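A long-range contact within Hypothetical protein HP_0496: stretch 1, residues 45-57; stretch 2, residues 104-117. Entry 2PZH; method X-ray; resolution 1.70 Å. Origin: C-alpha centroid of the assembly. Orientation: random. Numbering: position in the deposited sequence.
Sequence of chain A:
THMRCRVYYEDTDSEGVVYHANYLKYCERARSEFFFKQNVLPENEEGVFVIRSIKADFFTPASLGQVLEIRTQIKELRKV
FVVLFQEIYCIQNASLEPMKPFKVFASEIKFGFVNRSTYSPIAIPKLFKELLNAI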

ATOM      1  N   GLU A  45       9.294   0.893  26.014  1.00 35.54           N
ATOM      2  CA  GLU A  45      10.580   0.194  26.151  1.00 37.51           C
ATOM      3  C   GLU A  45      10.506  -1.339  26.222  1.00 37.90           C
ATOM      4  O   GLU A  45      11.466  -2.018  25.846  1.00 38.90           O
ATOM      5  CB  GLU A  45      11.387   0.752  27.336  1.00 39.14           C
ATOM      6  CG  GLU A  45      11.373  -0.108  28.607  1.00 40.92           C
ATOM      7  CD  GLU A  45      10.115   0.068  29.457  1.00 42.11           C
ATOM      8  OE1 GLU A  45       9.206   0.828  29.058  1.00 42.69           O
ATOM      9  OE2 GLU A  45      10.039  -0.563  30.538  1.00 42.84           O
ATOM     10  N   GLU A  46       9.394  -1.889  26.704  1.00 37.72           N
ATOM     11  CA  GLU A  46       9.222  -3.349  26.669  1.00 37.74           C
ATOM     12  C   GLU A  46       7.801  -3.837  26.338  1.00 35.87           C
ATOM     13  O   GLU A  46       7.375  -4.893  26.814  1.00 36.45           O
ATOM     14  CB  GLU A  46       9.721  -4.001  27.961  1.00 38.78           C
ATOM     15  CG  GLU A  46      11.235  -4.165  28.042  1.00 39.76           C
ATOM     16  CD  GLU A  46      11.666  -4.875  29.308  1.00 39.99           C
ATOM     17  OE1 GLU A  46      10.971  -4.715  30.340  1.00 41.16           O
ATOM     18  OE2 GLU A  46      12.691  -5.592  29.273  1.00 40.78           O
ATOM     19  N   GLY A  47       7.075  -3.090  25.512  1.00 33.61           N
ATOM     20  CA  GLY A  47       5.749  -3.534  25.115  1.00 30.10           C
ATOM     21  C   GLY A  47       5.213  -2.849  23.879  1.00 28.36           C
ATOM     22  O   GLY A  47       5.664  -1.763  23.514  1.00 26.81           O
ATOM     23  N   VAL A  48       4.234  -3.497  23.249  1.00 27.07           N
ATOM     24  CA  VAL A  48       3.636  -3.002  22.020  1.00 25.65           C
ATOM     25  C   VAL A  48       2.162  -3.446  21.967  1.00 24.41           C
ATOM     26  O   VAL A  48       1.784  -4.453  22.576  1.00 23.55           O
ATOM     27  CB  VAL A  48       4.460  -3.484  20.793  1.00 26.58           C
ATOM     28  CG1 VAL A  48       3.970  -4.850  20.300  1.00 25.93           C
ATOM     29  CG2 VAL A  48       4.465  -2.447  19.690  1.00 26.99           C
ATOM     30  N   PHE A  49       1.316  -2.677  21.276  1.00 22.62           N
ATOM     31  CA  PHE A  49      -0.086  -3.068  21.125  1.00 21.80           C
ATOM     32  C   PHE A  49      -0.198  -4.069  20.010  1.00 21.15           C
ATOM     33  O   PHE A  49       0.485  -3.953  19.002  1.00 21.45           O
ATOM     34  CB  PHE A  49      -0.971  -1.866  20.789  1.00 22.97           C
ATOM     35  CG  PHE A  49      -1.266  -0.994  21.965  1.00 22.61           C
ATOM     36  CD1 PHE A  49      -2.245  -1.357  22.874  1.00 22.71           C
ATOM     37  CD2 PHE A  49      -0.556   0.182  22.170  1.00 23.22           C
ATOM     38  CE1 PHE A  49      -2.520  -0.558  23.973  1.00 22.86           C
ATOM     39  CE2 PHE A  49      -0.826   0.989  23.276  1.00 23.15           C
ATOM     40  CZ  PHE A  49      -1.808   0.615  24.169  1.00 22.95           C
ATOM     41  N   VAL A  50      -1.052  -5.061  20.184  1.00 19.61           N
ATOM     42  CA  VAL A  50      -1.252  -6.015  19.105  1.00 20.00           C
ATOM     43  C   VAL A  50      -2.724  -6.217  18.867  1.00 18.89           C
ATOM     44  O   VAL A  50      -3.506  -6.432  19.797  1.00 18.83           O
ATOM     45  CB  VAL A  50      -0.538  -7.366  19.339  1.00 20.69           C
ATOM     46  CG1 VAL A  50       0.970  -7.156  19.365  1.00 21.76           C
ATOM     47  CG2 VAL A  50      -1.028  -8.037  20.610  1.00 20.12           C
ATOM     48  N   ILE A  51      -3.097  -6.119  17.599  1.00 18.78           N
ATOM     49  CA  ILE A  51      -4.473  -6.285  17.197  1.00 18.07           C
ATOM     50  C   ILE A  51      -4.856  -7.746  17.357  1.00 17.47           C
ATOM     51  O   ILE A  51      -4.116  -8.646  16.940  1.00 17.24           O
ATOM     52  CB  ILE A  51      -4.685  -5.725  15.761  1.00 19.05           C
ATOM     53  CG1 ILE A  51      -6.149  -5.796  15.333  1.00 19.92           C
ATOM     54  CG2 ILE A  51      -3.737  -6.389  14.758  1.00 19.59           C
ATOM     55  CD1 ILE A  51      -6.498  -4.684  14.327  1.00 21.88           C
ATOM     56  N   ARG A  52      -5.982  -7.966  18.027  1.00 16.58           N
ATOM     57  CA  ARG A  52      -6.519  -9.298  18.266  1.00 17.25           C
ATOM     58  C   ARG A  52      -7.602  -9.626  17.261  1.00 15.91           C
ATOM     59  O   ARG A  52      -7.659 -10.722  16.730  1.00 16.08           O
ATOM     60  CB  ARG A  52      -7.152  -9.392  19.662  1.00 19.00           C
ATOM     61  CG  ARG A  52      -6.219  -9.168  20.828  1.00 21.52           C
ATOM     62  CD  ARG A  52      -5.118 -10.199  20.825  1.00 23.62           C
ATOM     63  NE  ARG A  52      -4.426 -10.234  22.105  1.00 24.76           N
ATOM     64  CZ  ARG A  52      -3.249 -10.814  22.298  1.00 24.96           C
ATOM     65  NH1 ARG A  52      -2.623 -11.403  21.289  1.00 24.13           N
ATOM     66  NH2 ARG A  52      -2.695 -10.788  23.504  1.00 25.45           N
ATOM     67  N   SER A  53      -8.498  -8.678  17.021  1.00 15.40           N
ATOM     68  CA  SER A  53      -9.641  -8.963  16.178  1.00 14.91           C
ATOM     69  C   SER A  53     -10.265  -7.693  15.636  1.00 13.87           C
ATOM     70  O   SER A  53     -10.150  -6.620  16.220  1.00 13.46           O
ATOM     71  CB  SER A  53     -10.694  -9.760  16.946  1.00 15.04           C
ATOM     72  OG  SER A  53     -11.266  -8.966  17.993  1.00 17.77           O
ATOM     73  N   ILE A  54     -10.933  -7.833  14.506  1.00 13.42           N
ATOM     74  CA  ILE A  54     -11.654  -6.714  13.937  1.00 15.02           C
ATOM     75  C   ILE A  54     -13.036  -7.155  13.483  1.00 15.01           C
ATOM     76  O   ILE A  54     -13.218  -8.252  12.954  1.00 15.11           O
ATOM     77  CB  ILE A  54     -10.889  -6.049  12.779  1.00 16.00           C
ATOM     78  CG1 ILE A  54     -11.723  -4.895  12.216  1.00 17.43           C
ATOM     79  CG2 ILE A  54     -10.587  -7.050  11.675  1.00 18.14           C
ATOM     80  CD1 ILE A  54     -10.905  -3.856  11.492  1.00 18.39           C
ATOM     81  N   LYS A  55     -14.013  -6.304  13.728  1.00 15.76           N
ATOM     82  CA  LYS A  55     -15.315  -6.466  13.143  1.00 16.61           C
ATOM     83  C   LYS A  55     -15.548  -5.189  12.360  1.00 16.81           C
ATOM     84  O   LYS A  55     -15.479  -4.097  12.921  1.00 16.52           O
ATOM     85  CB  LYS A  55     -16.371  -6.634  14.230  1.00 19.04           C
ATOM     86  CG  LYS A  55     -17.778  -6.771  13.689  1.00 21.36           C
ATOM     87  CD  LYS A  55     -17.929  -8.070  12.939  1.00 22.99           C
ATOM     88  CE  LYS A  55     -19.011  -7.979  11.889  1.00 25.12           C
ATOM     89  NZ  LYS A  55     -18.583  -7.094  10.776  1.00 25.56           N
ATOM     90  N   ALA A  56     -15.789  -5.321  11.058  1.00 15.85           N
ATOM     91  CA  ALA A  56     -15.950  -4.144  10.194  1.00 15.29           C
ATOM     92  C   ALA A  56     -17.162  -4.263   9.270  1.00 15.72           C
ATOM     93  O   ALA A  56     -17.452  -5.327   8.710  1.00 15.49           O
ATOM     94  CB  ALA A  56     -14.682  -3.882   9.399  1.00 14.32           C
ATOM     95  N   ASP A  57     -17.882  -3.151   9.137  1.00 16.03           N
ATOM     96  CA  ASP A  57     -19.010  -3.052   8.240  1.00 15.80           C
ATOM     97  C   ASP A  57     -18.730  -1.951   7.238  1.00 14.89           C
ATOM     98  O   ASP A  57     -18.158  -0.930   7.589  1.00 12.83           O
ATOM     99  CB  ASP A  57     -20.277  -2.708   9.031  1.00 18.30           C
ATOM    100  CG  ASP A  57     -20.712  -3.838   9.928  1.00 20.45           C
ATOM    101  OD1 ASP A  57     -20.903  -4.956   9.414  1.00 21.25           O
ATOM    102  OD2 ASP A  57     -20.854  -3.607  11.151  1.00 23.49           O
ATOM    103  N   VAL A 104     -19.291   5.737   5.929  1.00 12.10           N
ATOM    104  CA  VAL A 104     -18.559   4.971   4.930  1.00 11.96           C
ATOM    105  C   VAL A 104     -18.134   3.590   5.464  1.00 12.43           C
ATOM    106  O   VAL A 104     -18.069   2.618   4.718  1.00 11.28           O
ATOM    107  CB  VAL A 104     -17.339   5.795   4.465  1.00 12.21           C
ATOM    108  CG1 VAL A 104     -16.355   4.955   3.641  1.00 13.57           C
ATOM    109  CG2 VAL A 104     -17.805   7.011   3.662  1.00 11.54           C
ATOM    110  N   PHE A 105     -17.852   3.513   6.763  1.00 10.62           N
ATOM    111  CA  PHE A 105     -17.192   2.357   7.349  1.00 11.48           C
ATOM    112  C   PHE A 105     -17.327   2.449   8.852  1.00 12.37           C
ATOM    113  O   PHE A 105     -17.299   3.550   9.408  1.00 11.72           O
ATOM    114  CB  PHE A 105     -15.707   2.426   6.962  1.00 10.76           C
ATOM    115  CG  PHE A 105     -14.842   1.322   7.535  1.00 10.58           C
ATOM    116  CD1 PHE A 105     -14.736   0.103   6.877  1.00 11.11           C
ATOM    117  CD2 PHE A 105     -14.116   1.514   8.713  1.00 10.03           C
ATOM    118  CE1 PHE A 105     -13.937  -0.929   7.389  1.00 10.23           C
ATOM    119  CE2 PHE A 105     -13.284   0.511   9.219  1.00 11.36           C
ATOM    120  CZ  PHE A 105     -13.204  -0.727   8.554  1.00 11.14           C
ATOM    121  N   ALA A 106     -17.493   1.303   9.500  1.00 12.68           N
ATOM    122  CA  ALA A 106     -17.377   1.252  10.953  1.00 13.78           C
ATOM    123  C   ALA A 106     -16.565   0.033  11.339  1.00 15.52           C
ATOM    124  O   ALA A 106     -16.588  -0.988  10.638  1.00 14.30           O
ATOM    125  CB  ALA A 106     -18.745   1.208  11.610  1.00 13.61           C
ATOM    126  N   SER A 107     -15.840   0.124  12.445  1.00 15.48           N
ATOM    127  CA  SER A 107     -15.152  -1.058  12.955  1.00 17.16           C
ATOM    128  C   SER A 107     -15.170  -1.113  14.470  1.00 17.48           C
ATOM    129  O   SER A 107     -15.334  -0.100  15.149  1.00 18.69           O
ATOM    130  CB  SER A 107     -13.716  -1.138  12.450  1.00 17.47           C
ATOM    131  OG  SER A 107     -12.954  -0.007  12.834  1.00 19.56           O
ATOM    132  N   GLU A 108     -15.022  -2.317  14.991  1.00 16.36           N
ATOM    133  CA  GLU A 108     -14.772  -2.515  16.390  1.00 16.85           C
ATOM    134  C   GLU A 108     -13.526  -3.348  16.410  1.00 15.57           C
ATOM    135  O   GLU A 108     -13.486  -4.407  15.791  1.00 15.26           O
ATOM    136  CB  GLU A 108     -15.917  -3.289  17.041  1.00 19.39           C
ATOM    137  CG  GLU A 108     -15.681  -3.565  18.509  1.00 21.54           C
ATOM    138  CD  GLU A 108     -16.851  -4.287  19.171  1.00 23.54           C
ATOM    139  OE1 GLU A 108     -18.015  -3.892  18.939  1.00 24.92           O
ATOM    140  OE2 GLU A 108     -16.593  -5.230  19.952  1.00 25.19           O
ATOM    141  N   ILE A 109     -12.511  -2.869  17.112  1.00 14.38           N
ATOM    142  CA  ILE A 109     -11.207  -3.514  17.097  1.00 14.96           C
ATOM    143  C   ILE A 109     -10.707  -3.706  18.511  1.00 15.84           C
ATOM    144  O   ILE A 109     -10.740  -2.768  19.320  1.00 14.41           O
ATOM    145  CB  ILE A 109     -10.198  -2.669  16.307  1.00 15.27           C
ATOM    146  CG1 ILE A 109     -10.766  -2.382  14.910  1.00 16.55           C
ATOM    147  CG2 ILE A 109      -8.845  -3.397  16.228  1.00 16.01           C
ATOM    148  CD1 ILE A 109     -10.073  -1.262  14.158  1.00 18.51           C
ATOM    149  N   LYS A 110     -10.241  -4.919  18.797  1.00 16.52           N
ATOM    150  CA  LYS A 110      -9.702  -5.268  20.104  1.00 17.52           C
ATOM    151  C   LYS A 110      -8.180  -5.388  20.029  1.00 17.33           C
ATOM    152  O   LYS A 110      -7.645  -5.994  19.104  1.00 16.16           O
ATOM    153  CB  LYS A 110     -10.312  -6.588  20.572  1.00 18.27           C
ATOM    154  CG  LYS A 110      -9.841  -7.076  21.940  1.00 20.24           C
ATOM    155  CD  LYS A 110     -10.664  -8.301  22.363  1.00 21.32           C
ATOM    156  CE  LYS A 110     -10.329  -8.765  23.763  1.00 24.60           C
ATOM    157  NZ  LYS A 110      -9.205  -9.733  23.757  1.00 26.73           N
ATOM    158  N   PHE A 111      -7.504  -4.773  20.991  1.00 17.08           N
ATOM    159  CA  PHE A 111      -6.051  -4.784  21.071  1.00 18.75           C
ATOM    160  C   PHE A 111      -5.642  -5.377  22.409  1.00 19.08           C
ATOM    161  O   PHE A 111      -6.314  -5.158  23.413  1.00 20.11           O
ATOM    162  CB  PHE A 111      -5.490  -3.367  20.988  1.00 20.05           C
ATOM    163  CG  PHE A 111      -5.912  -2.622  19.767  1.00 20.16           C
ATOM    164  CD1 PHE A 111      -5.128  -2.626  18.630  1.00 21.96           C
ATOM    165  CD2 PHE A 111      -7.104  -1.905  19.761  1.00 21.08           C
ATOM    166  CE1 PHE A 111      -5.542  -1.942  17.503  1.00 21.64           C
ATOM    167  CE2 PHE A 111      -7.518  -1.228  18.651  1.00 20.76           C
ATOM    168  CZ  PHE A 111      -6.734  -1.239  17.517  1.00 21.37           C
ATOM    169  N   GLY A 112      -4.551  -6.126  22.412  1.00 19.11           N
ATOM    170  CA  GLY A 112      -3.894  -6.515  23.655  1.00 21.14           C
ATOM    171  C   GLY A 112      -2.575  -5.769  23.740  1.00 21.78           C
ATOM    172  O   GLY A 112      -2.172  -5.113  22.788  1.00 22.28           O
ATOM    173  N   PHE A 113      -1.904  -5.849  24.884  1.00 22.91           N
ATOM    174  CA  PHE A 113      -0.552  -5.312  24.998  1.00 23.84           C
ATOM    175  C   PHE A 113       0.366  -6.482  25.332  1.00 24.69           C
ATOM    176  O   PHE A 113       0.016  -7.345  26.134  1.00 23.91           O
ATOM    177  CB  PHE A 113      -0.477  -4.219  26.066  1.00 24.91           C
ATOM    178  CG  PHE A 113       0.700  -3.292  25.907  1.00 24.68           C
ATOM    179  CD1 PHE A 113       0.672  -2.270  24.965  1.00 25.01           C
ATOM    180  CD2 PHE A 113       1.826  -3.429  26.707  1.00 25.08           C
ATOM    181  CE1 PHE A 113       1.754  -1.398  24.810  1.00 24.89           C
ATOM    182  CE2 PHE A 113       2.914  -2.565  26.561  1.00 25.33           C
ATOM    183  CZ  PHE A 113       2.877  -1.544  25.608  1.00 25.37           C
ATOM    184  N   VAL A 114       1.519  -6.539  24.679  1.00 25.45           N
ATOM    185  CA  VAL A 114       2.385  -7.710  24.802  1.00 27.37           C
ATOM    186  C   VAL A 114       3.854  -7.314  24.878  1.00 28.45           C
ATOM    187  O   VAL A 114       4.234  -6.244  24.412  1.00 27.97           O
ATOM    188  CB  VAL A 114       2.179  -8.685  23.606  1.00 27.62           C
ATOM    189  CG1 VAL A 114       0.775  -9.307  23.649  1.00 27.76           C
ATOM    190  CG2 VAL A 114       2.410  -7.969  22.293  1.00 27.91           C
ATOM    191  N   ASN A 115       4.671  -8.172  25.488  1.00 30.94           N
ATOM    192  CA  ASN A 115       6.122  -8.029  25.390  1.00 33.12           C
ATOM    193  C   ASN A 115       6.559  -8.336  23.961  1.00 34.23           C
ATOM    194  O   ASN A 115       5.978  -9.200  23.307  1.00 34.57           O
ATOM    195  CB  ASN A 115       6.829  -8.970  26.368  1.00 34.38           C
ATOM    196  CG  ASN A 115       8.343  -8.919  26.237  1.00 35.39           C
ATOM    197  OD1 ASN A 115       8.921  -9.499  25.310  1.00 35.70           O
ATOM    198  ND2 ASN A 115       8.996  -8.226  27.171  1.00 35.62           N
ATOM    199  N   ARG A 116       7.582  -7.638  23.478  1.00 36.20           N
ATOM    200  CA  ARG A 116       8.025  -7.819  22.090  1.00 38.25           C
ATOM    201  C   ARG A 116       8.565  -9.227  21.799  1.00 39.35           C
ATOM    202  O   ARG A 116       8.101  -9.901  20.876  1.00 40.05           O
ATOM    203  CB  ARG A 116       9.072  -6.769  21.709  1.00 38.99           C
ATOM    204  CG  ARG A 116       8.509  -5.393  21.415  1.00 39.38           C
ATOM    205  CD  ARG A 116       9.590  -4.483  20.861  1.00 39.89           C
ATOM    206  NE  ARG A 116       9.134  -3.103  20.735  1.00 40.27           N
ATOM    207  CZ  ARG A 116       9.096  -2.237  21.742  1.00 40.48           C
ATOM    208  NH1 ARG A 116       8.669  -1.001  21.533  1.00 40.36           N
ATOM    209  NH2 ARG A 116       9.484  -2.606  22.958  1.00 40.68           N
ATOM    210  N   SER A 117       9.556  -9.659  22.572  1.00 40.08           N
ATOM    211  CA  SER A 117      10.126 -10.991  22.396  1.00 40.58           C
ATOM    212  C   SER A 117       9.071 -12.064  22.630  1.00 40.60           C
ATOM    213  O   SER A 117       8.622 -12.736  21.691  1.00 40.77           O
ATOM    214  CB  SER A 117      11.303 -11.203  23.349  1.00 41.49           C
ATOM    215  OG  SER A 117      12.440 -10.471  22.922  1.00 42.31           O
TER
HETATM  216  O   HOH W   1      -6.041  -9.962  24.478  1.00 24.68           O
HETATM  217  O   HOH W   2     -13.298  -6.953  17.468  1.00 21.47           O

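Two neighbouring antiparallel strands make this contact, paired from Val-48 with Val-114 to Asp-57 with Ala-106, and the backbone does most of the bonding. Where residues face each other in hydrogen-bonded pairs, each usually gives an N-H and takes one. Val-48 N donates to Val-114 O and Val-114 N to Val-48 O, both at 3.0 Å; Val-50 N to Gly-112 O and Gly-112 N to Val-50 O follow at 2.8 Å. Farther along, Lys-55 N reaches Glu-108 O at 2.9 Å while Glu-108 N reaches Lys-55 O at 2.8 Å, and Asp-57 pairs likewise with Ala-106.

The exception is a bulge, where two residues of the first strand share one partner. Arg-52 N donates to Lys-110 O (2.8 Å), but Lys-110 N donates to Ser-53 O (3.1 Å). The extra residue shifts the register by one without costing Lys-110 either backbone bond. Water supplements the ladder here: water 2 donates to Glu-108 O at 3.1 Å, an acceptor already used by Lys-55 N, and lies 2.9 Å from Ser-53 OG. Water 1 accepts from Arg-52 NE at 2.9 Å and, weakly, from Lys-110 NZ at 3.3 Å, so two cationic side chains meet through a shared acceptor.

Between these pairs, alpha carbons approach carbonyls that already accept an N-H. Ser-107 CA lies 3.1 Å from Lys-55 O, and Gly-47 CA 3.2 Å from Val-114 O, each a CA-H...O contact.

The sheet face carrying Phe-49, Ile-51, Ile-54 and Ala-56 is largely apolar. Phe-113 turns its edge to the face of Phe-49, with centroids 4.8 Å apart and planes at 77°, an arrangement that sets ring hydrogens against pi density. The Phe-113 ring also reaches Gly-47, its CZ 3.2 Å from Gly-47 C; an ideal CB on that glycine would fall 2.0 Å from Phe-113 CE2. Next along, Ile-51 CD1 packs 3.3 Å from Ile-109 CG2, and Ile-54 CD1 3.7 Å from Ile-109 CG1.

On the other face, Val-50 CG1 meets Val-114 CG2 at 3.4 Å. Gly-112 leaves room for the Arg-52 side chain: an ideal CB there would lie 2.8 Å from Arg-52 NE. Toward the far end, Lys-55 NZ forms a salt bridge with Asp-57 OD1 within its own strand, a weak hydrogen bond at 3.4 Å.

At the opposite end, past the Val-48 and Val-114 pair, the Arg-116 guanidinium lies with one face over Gly-47 O, and its NE is satisfied elsewhere in the structure. Arg-116 N, by contrast, is buried by the contact without a partner in the model.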